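Ribonucleoside triphosphate reductase (Lactobacillus leichmannii, PDB 1L1L) catalyses the reduction of ribonucleoside triphosphates to deoxyribonucleotides with the help of a B12 cofactor, working as an allosterically regulated monomer of class II. Local coordinates at residues Q185-E190 with K249-L254; V201-K206 with P276-L281; D212-Y217 with D245-L250; L220-E225 with D256-G261. One frame throughout, in Å; residues are numbered along the deposited sequence.

In the fold
From the N terminus, strand 183-187 opens contact 1, which closes only when strand 249-253 pairs beside it. Before that, the segment 201-206, just after helix 195-200, enters contact 2, which waits for helix 275-289 and closes the last loop. Contact 3 begins at 212-217 and ends on 245-250, sharing K249 and L250 with contact 1, so both use the middle strand of a three-stranded parallel sheet. Contact 4 joins 220-225 to 256-261. Contact 1 crosses contacts 2 and 4, contact 4 also crosses contact 3, and contacts 3 and 4 are nested inside contact 2. Together they tie sheet, helices and loops within the insertion domain of B12-dependent ribonucleotide reductases.

Contact 1. Residues Q185-E190 with K249-L254; sequences QLVVDE and KLILDL
Q185, L186 and V187 pair in parallel with I251, L252 and D253; the axes of the short strand segments approach to 4.8 Å and are inclined by 22°. Four backbone hydrogen bonds hold the register. Q185 gives its N-H to L250 O and its carbonyl to L252 N; V187 N then binds L252 O at 2.9 Å, and V187 O takes L254 N at 2.8 Å. Q185 and V187 thus each turn both N-H and C=O to strand 249-253, while the backbone of L186 faces the other way and bonds V204. CA-H...O contacts fill the gaps, among them L186 CA to L252 O at 3.5 Å.

Apolar contacts differ on the two faces. L186 and L252 run side by side in the same direction, and L186 CD2 rests on L252 CB at 3.9 Å. On the other face V187 slants across I251, CG2 on CG2 at 3.6 Å; with CG1 anti to the backbone N (chi1 -171°), V187 has its second branch beside that N and turned to I251. Both are beta-branched, which puts these methyls close to the strands. Q185 lies alongside I251, yet its NE2 is bonded to V210 O.

The buried carboxylate of D253 is satisfied elsewhere: OD1 by R219 and S255, OD2 by Y217 OH.

Strand 249-253 is the middle one, flanked by 183-187 and 216-219. L186 and L254 meet helix 275-289, L250 and L252 meet helix 224-236, and L209 lies against Q185 and V187.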
loop_
_atom_site.group_PDB
_atom_site.type_symbol
_atom_site.label_atom_id
_atom_site.label_comp_id
_atom_site.label_asym_id
_atom_site.label_seq_id
_atom_site.Cartn_x
_atom_site.Cartn_y
_atom_site.Cartn_z
ATOM N N GLN A 185 -9.802 28.813 -16.779
ATOM C CA GLN A 185 -8.946 28.836 -17.952
ATOM C C GLN A 185 -7.578 28.358 -17.496
ATOM O O GLN A 185 -7.049 28.840 -16.498
ATOM C CB GLN A 185 -8.821 30.252 -18.524
ATOM C CG GLN A 185 -10.133 30.909 -18.897
ATOM C CD GLN A 185 -9.914 32.258 -19.552
ATOM O OE1 GLN A 185 -9.487 32.337 -20.705
ATOM N NE2 GLN A 185 -10.184 33.326 -18.814
ATOM N N LEU A 186 -7.023 27.398 -18.219
ATOM C CA LEU A 186 -5.710 26.863 -17.891
ATOM C C LEU A 186 -4.748 27.362 -18.960
ATOM O O LEU A 186 -4.899 27.050 -20.145
ATOM C CB LEU A 186 -5.745 25.329 -17.872
ATOM C CG LEU A 186 -6.778 24.715 -16.917
ATOM C CD1 LEU A 186 -6.690 23.201 -16.956
ATOM C CD2 LEU A 186 -6.535 25.227 -15.507
ATOM N N VAL A 187 -3.762 28.142 -18.528
ATOM C CA VAL A 187 -2.783 28.718 -19.436
ATOM C C VAL A 187 -1.460 27.977 -19.473
ATOM O O VAL A 187 -0.896 27.628 -18.437
ATOM C CB VAL A 187 -2.469 30.182 -19.067
ATOM C CG1 VAL A 187 -1.629 30.818 -20.160
ATOM C CG2 VAL A 187 -3.747 30.950 -18.849
ATOM N N VAL A 188 -0.980 27.742 -20.687
ATOM C CA VAL A 188 0.305 27.096 -20.919
ATOM C C VAL A 188 0.913 27.822 -22.111
ATOM O O VAL A 188 0.627 27.505 -23.266
ATOM C CB VAL A 188 0.162 25.596 -21.243
ATOM C CG1 VAL A 188 1.478 25.057 -21.790
ATOM C CG2 VAL A 188 -0.223 24.826 -19.978
ATOM N N ASP A 189 1.745 28.809 -21.803
ATOM C CA ASP A 189 2.413 29.632 -22.805
ATOM C C ASP A 189 2.896 28.883 -24.038
ATOM O O ASP A 189 3.343 27.741 -23.950
ATOM C CB ASP A 189 3.589 30.367 -22.158
ATOM C CG ASP A 189 4.351 31.231 -23.142
ATOM O OD1 ASP A 189 3.722 31.787 -24.065
ATOM O OD2 ASP A 189 5.578 31.366 -22.982
ATOM N N GLU A 190 2.804 29.549 -25.188
ATOM C CA GLU A 190 3.231 28.979 -26.464
ATOM C C GLU A 190 4.692 28.525 -26.386
ATOM O O GLU A 190 5.122 27.639 -27.129
ATOM C CB GLU A 190 3.104 30.020 -27.585
ATOM C CG GLU A 190 1.686 30.468 -27.964
ATOM C CD GLU A 190 0.950 31.230 -26.866
ATOM O OE1 GLU A 190 1.603 31.788 -25.954
ATOM O OE2 GLU A 190 -0.298 31.287 -26.929
ATOM N N LYS A 249 -14.039 33.950 -11.487
ATOM C CA LYS A 249 -13.158 33.910 -12.640
ATOM C C LYS A 249 -11.763 33.497 -12.190
ATOM O O LYS A 249 -11.061 34.265 -11.537
ATOM C CB LYS A 249 -13.115 35.280 -13.319
ATOM C CG LYS A 249 -14.447 35.702 -13.918
ATOM C CD LYS A 249 -14.334 37.027 -14.673
ATOM C CE LYS A 249 -15.658 37.398 -15.333
ATOM N NZ LYS A 249 -15.582 38.666 -16.126
ATOM N N LEU A 250 -11.371 32.279 -12.545
ATOM C CA LEU A 250 -10.067 31.754 -12.163
ATOM C C LEU A 250 -9.183 31.435 -13.361
ATOM O O LEU A 250 -9.618 30.811 -14.329
ATOM C CB LEU A 250 -10.237 30.494 -11.307
ATOM C CG LEU A 250 -8.933 29.813 -10.877
ATOM C CD1 LEU A 250 -8.033 30.837 -10.191
ATOM C CD2 LEU A 250 -9.235 28.635 -9.949
ATOM N N ILE A 251 -7.933 31.873 -13.283
ATOM C CA ILE A 251 -6.971 31.622 -14.341
ATOM C C ILE A 251 -5.738 30.985 -13.713
ATOM O O ILE A 251 -5.007 31.642 -12.980
ATOM C CB ILE A 251 -6.534 32.924 -15.034
ATOM C CG1 ILE A 251 -7.760 33.695 -15.535
ATOM C CG2 ILE A 251 -5.594 32.590 -16.189
ATOM C CD1 ILE A 251 -7.446 35.099 -16.037
ATOM N N LEU A 252 -5.521 29.703 -13.988
ATOM C CA LEU A 252 -4.359 29.000 -13.450
ATOM C C LEU A 252 -3.301 28.883 -14.547
ATOM O O LEU A 252 -3.552 28.316 -15.616
ATOM C CB LEU A 252 -4.769 27.612 -12.940
ATOM C CG LEU A 252 -5.720 27.612 -11.741
ATOM C CD1 LEU A 252 -6.093 26.182 -11.372
ATOM C CD2 LEU A 252 -5.062 28.302 -10.556
ATOM N N ASP A 253 -2.120 29.434 -14.275
ATOM C CA ASP A 253 -1.015 29.424 -15.233
ATOM C C ASP A 253 -0.035 28.283 -14.919
ATOM O O ASP A 253 0.623 28.303 -13.877
ATOM C CB ASP A 253 -0.275 30.767 -15.165
ATOM C CG ASP A 253 0.616 31.007 -16.365
ATOM O OD1 ASP A 253 1.286 30.055 -16.813
ATOM O OD2 ASP A 253 0.661 32.157 -16.854
ATOM N N LEU A 254 0.052 27.301 -15.818
ATOM C CA LEU A 254 0.947 26.151 -15.636
ATOM C C LEU A 254 2.081 26.195 -16.666
ATOM O O LEU A 254 2.538 25.154 -17.149
ATOM C CB LEU A 254 0.178 24.831 -15.819
ATOM C CG LEU A 254 -1.291 24.742 -15.391
ATOM C CD1 LEU A 254 -1.722 23.281 -15.427
ATOM C CD2 LEU A 254 -1.488 25.315 -14.000
#

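Contact 2. Residues V201-K206 with P276-L281; sequences VGAVGK and PLISML
V201 and A203 sit on either side of G202, the C-prime residue of a Schellman motif that ends helix 195-200, and both touch I278 of helix 275-289. G202 has a positive phi of 115°, a conformation that glycine adopts easily; the chain turns back there, A203 N reaching S198 O and G202 N reaching V199 O.

I278 does most of the packing. V201 crosses it at about a right angle, CG2 against CG2 at 3.5 Å, and the same I278 methyl nears the backbone, 3.5 Å from V201 O. The longer branch of I278 passes on to A203, whose short methyl, CB, meets CD1 directly at 3.7 Å. In V201, CG1 is anti to the carbonyl carbon (chi1 -65°), which turns CG2 to I278 and sets CG1 near S279 OG.

One water bridges the polar groups beside this packing: it donates to V201 O at 3.0 Å and is hydrogen-bonded to S279 OG at 3.2 Å. It thereby gives the V201 carbonyl a partner, while S279 OG also makes a weak bond to M275 O. The whole is a Schellman C-cap, its apolar residues packed against a neighbouring helix.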
loop_
_atom_site.group_PDB
_atom_site.type_symbol
_atom_site.label_atom_id
_atom_site.label_comp_id
_atom_site.label_asym_id
_atom_site.label_seq_id
_atom_site.Cartn_x
_atom_site.Cartn_y
_atom_site.Cartn_z
ATOM N N VAL A 201 -5.403 19.002 -24.362
ATOM C CA VAL A 201 -6.223 18.627 -23.218
ATOM C C VAL A 201 -7.056 19.773 -22.660
ATOM O O VAL A 201 -7.668 19.633 -21.606
ATOM C CB VAL A 201 -5.371 18.029 -22.076
ATOM C CG1 VAL A 201 -4.744 16.723 -22.523
ATOM C CG2 VAL A 201 -4.305 19.016 -21.646
ATOM N N GLY A 202 -7.075 20.913 -23.349
ATOM C CA GLY A 202 -7.895 22.015 -22.870
ATOM C C GLY A 202 -7.253 23.309 -22.411
ATOM O O GLY A 202 -7.957 24.233 -22.001
ATOM N N ALA A 203 -5.927 23.393 -22.451
ATOM C CA ALA A 203 -5.255 24.622 -22.037
ATOM C C ALA A 203 -5.194 25.597 -23.212
ATOM O O ALA A 203 -5.176 25.178 -24.371
ATOM C CB ALA A 203 -3.848 24.309 -21.541
ATOM N N VAL A 204 -5.163 26.893 -22.914
ATOM C CA VAL A 204 -5.093 27.908 -23.964
ATOM C C VAL A 204 -3.762 28.649 -23.962
ATOM O O VAL A 204 -3.150 28.861 -22.911
ATOM C CB VAL A 204 -6.225 28.954 -23.829
ATOM C CG1 VAL A 204 -7.571 28.295 -24.075
ATOM C CG2 VAL A 204 -6.194 29.592 -22.453
ATOM N N GLY A 205 -3.312 29.032 -25.152
ATOM C CA GLY A 205 -2.069 29.764 -25.258
ATOM C C GLY A 205 -2.232 31.111 -24.583
ATOM O O GLY A 205 -3.347 31.526 -24.260
ATOM N N LYS A 206 -1.120 31.799 -24.365
ATOM C CA LYS A 206 -1.147 33.103 -23.722
ATOM C C LYS A 206 -1.924 34.093 -24.603
ATOM O O LYS A 206 -2.489 35.073 -24.110
ATOM C CB LYS A 206 0.291 33.578 -23.487
ATOM C CG LYS A 206 0.482 34.455 -22.261
ATOM C CD LYS A 206 1.877 34.267 -21.656
ATOM C CE LYS A 206 2.012 32.896 -20.994
ATOM N NZ LYS A 206 3.373 32.654 -20.420
ATOM N N PRO A 276 -1.807 15.877 -17.548
ATOM C CA PRO A 276 -2.746 15.209 -16.636
ATOM C C PRO A 276 -3.357 16.164 -15.616
ATOM O O PRO A 276 -4.505 15.976 -15.190
ATOM C CB PRO A 276 -1.892 14.115 -15.987
ATOM C CG PRO A 276 -0.489 14.668 -16.082
ATOM C CD PRO A 276 -0.475 15.264 -17.469
ATOM N N LEU A 277 -2.597 17.187 -15.225
ATOM C CA LEU A 277 -3.094 18.167 -14.261
ATOM C C LEU A 277 -4.199 19.026 -14.878
ATOM O O LEU A 277 -5.161 19.394 -14.208
ATOM C CB LEU A 277 -1.960 19.082 -13.781
ATOM C CG LEU A 277 -2.383 20.200 -12.825
ATOM C CD1 LEU A 277 -2.974 19.594 -11.561
ATOM C CD2 LEU A 277 -1.185 21.093 -12.494
ATOM N N ILE A 278 -4.046 19.349 -16.158
ATOM C CA ILE A 278 -5.030 20.174 -16.861
ATOM C C ILE A 278 -6.391 19.472 -16.857
ATOM O O ILE A 278 -7.378 20.027 -16.382
ATOM C CB ILE A 278 -4.565 20.453 -18.310
ATOM C CG1 ILE A 278 -3.343 21.382 -18.273
ATOM C CG2 ILE A 278 -5.696 21.080 -19.134
ATOM C CD1 ILE A 278 -2.548 21.418 -19.540
ATOM N N SER A 279 -6.419 18.249 -17.368
ATOM C CA SER A 279 -7.643 17.447 -17.417
ATOM C C SER A 279 -8.280 17.334 -16.034
ATOM O O SER A 279 -9.495 17.523 -15.867
ATOM C CB SER A 279 -7.325 16.048 -17.935
ATOM O OG SER A 279 -6.602 16.111 -19.150
ATOM N N MET A 280 -7.458 17.021 -15.034
ATOM C CA MET A 280 -7.953 16.877 -13.673
ATOM C C MET A 280 -8.644 18.145 -13.184
ATOM O O MET A 280 -9.713 18.081 -12.583
ATOM C CB MET A 280 -6.800 16.534 -12.727
ATOM C CG MET A 280 -7.227 16.248 -11.303
ATOM S SD MET A 280 -5.877 16.563 -10.123
ATOM C CE MET A 280 -6.321 18.195 -9.554
ATOM N N LEU A 281 -8.036 19.302 -13.428
ATOM C CA LEU A 281 -8.623 20.560 -12.985
ATOM C C LEU A 281 -9.918 20.855 -13.741
ATOM O O LEU A 281 -10.873 21.378 -13.167
ATOM C CB LEU A 281 -7.640 21.712 -13.191
ATOM C CG LEU A 281 -6.419 21.687 -12.268
ATOM C CD1 LEU A 281 -5.363 22.648 -12.811
ATOM C CD2 LEU A 281 -6.829 22.054 -10.844
HETATM O O HOH W 1 -8.767 16.891 -21.384
#

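Contact 3. Residues D212-Y217 with D245-L250; sequences DADSIY and DRKQKL
K247 leans across I216 and D214, and its chain can be followed outward. CB presses on I216 CD1 at 3.4 Å, tighter than ordinary van der Waals contact. CG passes near D214 OD1, and CD lies 3.7 Å from I216 CG1, so that the methylenes cover the isoleucine branch. The chain runs extended to CE and then bends at chi4 (-61°), which carries NZ between two carboxylates, with salt bridges to D214 OD1 (3.3 Å, its hydrogen bond weak) and D245 OD2 (3.4 Å). Lysine suits the spot because its apolar methylenes pack while its tip joins a surface salt-bridge network.

K249 diverges from K247 and heads for D212. Its CB touches S215 OG at 3.5 Å, and its fully extended chain crosses D212 at about a right angle. NZ reaches D212 OD2 at 2.8 Å from above the carboxylate plane, 47° out of it. D212 also starts the type I turn that runs to S215, its OD1 taking weak bonds from D214 N and S215 N, and the turn leads into the strand.

There I216 N gives a short, nearly straight bond to K249 O (2.6 Å), and I216 CB meets L250 CD1 at 3.9 Å, in a layer to which L237 also contributes. With I216 beside L250, the strands 216-219 and 249-253 begin their parallel pairing. Since helix 224-236 connects them, this is the start of both strands in a beta-alpha-beta crossover.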
loop_
_atom_site.group_PDB
_atom_site.type_symbol
_atom_site.label_atom_id
_atom_site.label_comp_id
_atom_site.label_asym_id
_atom_site.label_seq_id
_atom_site.Cartn_x
_atom_site.Cartn_y
_atom_site.Cartn_z
ATOM N N ASP A 212 -9.556 39.661 -17.506
ATOM C CA ASP A 212 -10.090 40.960 -17.138
ATOM C C ASP A 212 -9.612 41.238 -15.716
ATOM O O ASP A 212 -9.190 40.325 -15.006
ATOM C CB ASP A 212 -11.626 40.970 -17.229
ATOM C CG ASP A 212 -12.286 39.941 -16.326
ATOM O OD1 ASP A 212 -12.167 40.063 -15.086
ATOM O OD2 ASP A 212 -12.932 39.012 -16.859
ATOM N N ALA A 213 -9.667 42.501 -15.310
ATOM C CA ALA A 213 -9.213 42.921 -13.988
ATOM C C ALA A 213 -9.716 42.103 -12.793
ATOM O O ALA A 213 -8.984 41.908 -11.822
ATOM C CB ALA A 213 -9.557 44.398 -13.782
ATOM N N ASP A 214 -10.954 41.624 -12.866
ATOM C CA ASP A 214 -11.562 40.867 -11.767
ATOM C C ASP A 214 -11.151 39.394 -11.624
ATOM O O ASP A 214 -11.404 38.773 -10.589
ATOM C CB ASP A 214 -13.090 40.965 -11.874
ATOM C CG ASP A 214 -13.805 40.175 -10.792
ATOM O OD1 ASP A 214 -13.526 40.409 -9.592
ATOM O OD2 ASP A 214 -14.651 39.324 -11.144
ATOM N N SER A 215 -10.516 38.838 -12.651
ATOM C CA SER A 215 -10.098 37.441 -12.612
ATOM C C SER A 215 -9.074 37.128 -11.526
ATOM O O SER A 215 -8.236 37.960 -11.180
ATOM C CB SER A 215 -9.519 37.024 -13.966
ATOM O OG SER A 215 -10.513 37.017 -14.972
ATOM N N ILE A 216 -9.158 35.918 -10.981
ATOM C CA ILE A 216 -8.211 35.464 -9.969
ATOM C C ILE A 216 -7.137 34.760 -10.782
ATOM O O ILE A 216 -7.445 33.939 -11.647
ATOM C CB ILE A 216 -8.852 34.461 -8.990
ATOM C CG1 ILE A 216 -10.065 35.102 -8.311
ATOM C CG2 ILE A 216 -7.830 34.032 -7.942
ATOM C CD1 ILE A 216 -10.871 34.144 -7.445
ATOM N N TYR A 217 -5.879 35.092 -10.520
ATOM C CA TYR A 217 -4.777 34.505 -11.265
ATOM C C TYR A 217 -3.724 33.875 -10.362
ATOM O O TYR A 217 -3.323 34.466 -9.358
ATOM C CB TYR A 217 -4.155 35.586 -12.154
ATOM C CG TYR A 217 -2.849 35.200 -12.803
ATOM C CD1 TYR A 217 -1.648 35.282 -12.096
ATOM C CD2 TYR A 217 -2.812 34.744 -14.121
ATOM C CE1 TYR A 217 -0.444 34.918 -12.682
ATOM C CE2 TYR A 217 -1.608 34.376 -14.719
ATOM C CZ TYR A 217 -0.430 34.467 -13.990
ATOM O OH TYR A 217 0.763 34.099 -14.564
ATOM N N ASP A 245 -15.177 37.677 -1.849
ATOM C CA ASP A 245 -15.335 38.516 -3.036
ATOM C C ASP A 245 -16.262 37.951 -4.101
ATOM O O ASP A 245 -16.478 38.580 -5.139
ATOM C CB ASP A 245 -13.970 38.794 -3.660
ATOM C CG ASP A 245 -13.224 39.895 -2.947
ATOM O OD1 ASP A 245 -13.222 39.903 -1.697
ATOM O OD2 ASP A 245 -12.636 40.752 -3.641
ATOM N N ARG A 246 -16.798 36.760 -3.854
ATOM C CA ARG A 246 -17.716 36.135 -4.797
ATOM C C ARG A 246 -17.119 36.111 -6.203
ATOM O O ARG A 246 -17.842 36.167 -7.200
ATOM C CB ARG A 246 -19.048 36.898 -4.796
ATOM C CG ARG A 246 -19.444 37.387 -3.400
ATOM C CD ARG A 246 -20.787 38.107 -3.357
ATOM N NE ARG A 246 -21.828 37.278 -2.750
ATOM C CZ ARG A 246 -22.579 36.403 -3.414
ATOM N NH1 ARG A 246 -22.419 36.234 -4.721
ATOM N NH2 ARG A 246 -23.488 35.686 -2.765
ATOM N N LYS A 247 -15.795 36.029 -6.275
ATOM C CA LYS A 247 -15.103 35.985 -7.558
ATOM C C LYS A 247 -15.326 34.626 -8.214
ATOM O O LYS A 247 -15.121 33.587 -7.588
ATOM C CB LYS A 247 -13.611 36.230 -7.349
ATOM C CG LYS A 247 -13.290 37.603 -6.794
ATOM C CD LYS A 247 -11.834 37.689 -6.378
ATOM C CE LYS A 247 -11.489 39.074 -5.849
ATOM N NZ LYS A 247 -11.696 40.134 -6.878
ATOM N N GLN A 248 -15.746 34.638 -9.476
ATOM C CA GLN A 248 -16.016 33.400 -10.200
ATOM C C GLN A 248 -15.191 33.291 -11.475
ATOM O O GLN A 248 -15.591 32.627 -12.431
ATOM C CB GLN A 248 -17.506 33.309 -10.544
ATOM C CG GLN A 248 -18.429 33.544 -9.357
ATOM C CD GLN A 248 -19.905 33.486 -9.734
ATOM O OE1 GLN A 248 -20.736 34.168 -9.128
ATOM N NE2 GLN A 248 -20.237 32.663 -10.726
ATOM N N LYS A 249 -14.039 33.950 -11.487
ATOM C CA LYS A 249 -13.158 33.910 -12.640
ATOM C C LYS A 249 -11.763 33.497 -12.190
ATOM O O LYS A 249 -11.061 34.265 -11.537
ATOM C CB LYS A 249 -13.115 35.280 -13.319
ATOM C CG LYS A 249 -14.447 35.702 -13.918
ATOM C CD LYS A 249 -14.334 37.027 -14.673
ATOM C CE LYS A 249 -15.658 37.398 -15.333
ATOM N NZ LYS A 249 -15.582 38.666 -16.126
ATOM N N LEU A 250 -11.371 32.279 -12.545
ATOM C CA LEU A 250 -10.067 31.754 -12.163
ATOM C C LEU A 250 -9.183 31.435 -13.361
ATOM O O LEU A 250 -9.618 30.811 -14.329
ATOM C CB LEU A 250 -10.237 30.494 -11.307
ATOM C CG LEU A 250 -8.933 29.813 -10.877
ATOM C CD1 LEU A 250 -8.033 30.837 -10.191
ATOM C CD2 LEU A 250 -9.235 28.635 -9.949
#

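Contact 4. Residues L220-E225 with D256-G261; sequences LPDTRE and DIRPYG
D222 and R258 are joined by a salt bridge in which NE is shared by both carboxylate oxygens. The contact to OD2 is the straighter (3.2 Å, 158°): it reaches the oxygen on the syn side and lies in the guanidinium plane. The one to OD1, also 3.2 Å, is likewise syn to the carboxylate but tilted out of the guanidinium plane. The two flat groups stand nearly perpendicular, 86° apart. Weaker bonds add to the grip: R258 NH2 to D222 OD2, R258 N to D222 OD1 at 3.2 Å, and R258 NH2 to D222 O at 3.2 Å. The carboxylate therefore holds both the side chain and the backbone of R258. R258 has CG between its backbone N and carbonyl carbon (chi1 74°) and bends again at chi3, which brings the edge of the guanidinium to the D222 carboxylate. D222 is the centre of an inverse gamma turn, T223 N bonding P221 O, and aspartate offers two oxygens close to the backbone for the N-H groups of R258.

Farther out, a water donates to L220 O at 2.6 Å and accepts from D256 N at 3.0 Å, bridging the two loops. D222 CB also lies close to D256 O, at 3.2 Å. The apolar part is modest: L220 CB meets I257 CD1 at 4.0 Å, and the end of the isoleucine side chain comes nearer although its CB points away.

T223 caps the start of helix 224-236, its OG1 bonded to G226 N. L220 rests on A230 and I257 on W227 of that helix, L220 also touches L254 just after strand 249-253, and D256 pairs with R219 at the end of strand 216-219.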
loop_
_atom_site.group_PDB
_atom_site.type_symbol
_atom_site.label_atom_id
_atom_site.label_comp_id
_atom_site.label_asym_id
_atom_site.label_seq_id
_atom_site.Cartn_x
_atom_site.Cartn_y
_atom_site.Cartn_z
ATOM N N LEU A 220 1.555 28.724 -11.071
ATOM C CA LEU A 220 1.972 27.532 -10.341
ATOM C C LEU A 220 3.466 27.288 -10.232
ATOM O O LEU A 220 4.178 27.227 -11.233
ATOM C CB LEU A 220 1.343 26.271 -10.938
ATOM C CG LEU A 220 -0.063 25.903 -10.465
ATOM C CD1 LEU A 220 -1.042 26.947 -10.943
ATOM C CD2 LEU A 220 -0.432 24.523 -10.987
ATOM N N PRO A 221 3.967 27.173 -8.999
ATOM C CA PRO A 221 5.400 26.912 -8.888
ATOM C C PRO A 221 5.558 25.490 -9.404
ATOM O O PRO A 221 4.684 24.651 -9.186
ATOM C CB PRO A 221 5.663 27.046 -7.389
ATOM C CG PRO A 221 4.310 26.802 -6.755
ATOM C CD PRO A 221 3.373 27.484 -7.688
ATOM N N ASP A 222 6.636 25.223 -10.127
ATOM C CA ASP A 222 6.859 23.888 -10.662
ATOM C C ASP A 222 7.241 22.902 -9.555
ATOM O O ASP A 222 8.338 22.345 -9.553
ATOM C CB ASP A 222 7.940 23.960 -11.739
ATOM C CG ASP A 222 8.366 22.599 -12.242
ATOM O OD1 ASP A 222 7.562 21.643 -12.172
ATOM O OD2 ASP A 222 9.514 22.492 -12.729
ATOM N N THR A 223 6.318 22.681 -8.621
ATOM C CA THR A 223 6.542 21.771 -7.498
ATOM C C THR A 223 5.270 21.006 -7.139
ATOM O O THR A 223 4.172 21.402 -7.534
ATOM C CB THR A 223 6.970 22.542 -6.239
ATOM O OG1 THR A 223 5.880 23.363 -5.796
ATOM C CG2 THR A 223 8.182 23.430 -6.536
ATOM N N ARG A 224 5.420 19.926 -6.378
ATOM C CA ARG A 224 4.271 19.132 -5.953
ATOM C C ARG A 224 3.278 20.031 -5.232
ATOM O O ARG A 224 2.073 19.941 -5.460
ATOM C CB ARG A 224 4.712 17.991 -5.024
ATOM C CG ARG A 224 3.628 17.485 -4.054
ATOM C CD ARG A 224 4.078 16.216 -3.311
ATOM N NE ARG A 224 5.380 16.392 -2.659
ATOM C CZ ARG A 224 5.591 17.117 -1.566
ATOM N NH1 ARG A 224 4.587 17.747 -0.966
ATOM N NH2 ARG A 224 6.822 17.233 -1.079
ATOM N N GLU A 225 3.786 20.898 -4.360
ATOM C CA GLU A 225 2.924 21.807 -3.618
ATOM C C GLU A 225 2.167 22.726 -4.573
ATOM O O GLU A 225 1.009 23.082 -4.328
ATOM C CB GLU A 225 3.750 22.641 -2.633
ATOM C CG GLU A 225 4.586 21.803 -1.677
ATOM C CD GLU A 225 5.655 20.997 -2.402
ATOM O OE1 GLU A 225 6.451 21.602 -3.146
ATOM O OE2 GLU A 225 5.696 19.759 -2.235
ATOM N N ASP A 256 5.078 27.076 -16.131
ATOM C CA ASP A 256 6.332 26.673 -15.488
ATOM C C ASP A 256 6.432 25.193 -15.174
ATOM O O ASP A 256 7.508 24.697 -14.841
ATOM C CB ASP A 256 6.548 27.463 -14.198
ATOM C CG ASP A 256 6.868 28.919 -14.461
ATOM O OD1 ASP A 256 7.564 29.186 -15.462
ATOM O OD2 ASP A 256 6.432 29.790 -13.672
ATOM N N ILE A 257 5.317 24.477 -15.266
ATOM C CA ILE A 257 5.350 23.053 -14.973
ATOM C C ILE A 257 6.305 22.342 -15.929
ATOM O O ILE A 257 6.229 22.523 -17.144
ATOM C CB ILE A 257 3.950 22.422 -15.089
ATOM C CG1 ILE A 257 2.967 23.187 -14.201
ATOM C CG2 ILE A 257 4.003 20.964 -14.678
ATOM C CD1 ILE A 257 3.414 23.323 -12.767
ATOM N N ARG A 258 7.204 21.536 -15.369
ATOM C CA ARG A 258 8.185 20.805 -16.169
ATOM C C ARG A 258 7.521 19.808 -17.108
ATOM O O ARG A 258 6.532 19.168 -16.761
ATOM C CB ARG A 258 9.172 20.064 -15.259
ATOM C CG ARG A 258 8.590 18.831 -14.590
ATOM C CD ARG A 258 9.495 18.317 -13.482
ATOM N NE ARG A 258 9.726 19.344 -12.474
ATOM C CZ ARG A 258 10.286 19.120 -11.291
ATOM N NH1 ARG A 258 10.676 17.895 -10.956
ATOM N NH2 ARG A 258 10.458 20.122 -10.442
ATOM N N PRO A 259 8.086 19.642 -18.308
ATOM C CA PRO A 259 7.575 18.727 -19.329
ATOM C C PRO A 259 7.669 17.248 -18.984
ATOM O O PRO A 259 8.286 16.854 -17.997
ATOM C CB PRO A 259 8.407 19.087 -20.551
ATOM C CG PRO A 259 9.735 19.441 -19.941
ATOM C CD PRO A 259 9.312 20.313 -18.775
ATOM N N TYR A 260 7.041 16.436 -19.825
ATOM C CA TYR A 260 7.022 14.995 -19.656
ATOM C C TYR A 260 8.416 14.391 -19.812
ATOM O O TYR A 260 9.159 14.740 -20.729
ATOM C CB TYR A 260 6.047 14.392 -20.673
ATOM C CG TYR A 260 6.143 12.895 -20.846
ATOM C CD1 TYR A 260 7.112 12.334 -21.675
ATOM C CD2 TYR A 260 5.250 12.040 -20.202
ATOM C CE1 TYR A 260 7.189 10.964 -21.865
ATOM C CE2 TYR A 260 5.319 10.663 -20.385
ATOM C CZ TYR A 260 6.290 10.133 -21.220
ATOM O OH TYR A 260 6.360 8.773 -21.424
ATOM N N GLY A 261 8.765 13.482 -18.911
ATOM C CA GLY A 261 10.068 12.850 -18.979
ATOM C C GLY A 261 11.101 13.597 -18.164
ATOM O O GLY A 261 12.187 13.081 -17.900
HETATM O O HOH W 2 3.367 27.278 -13.658
#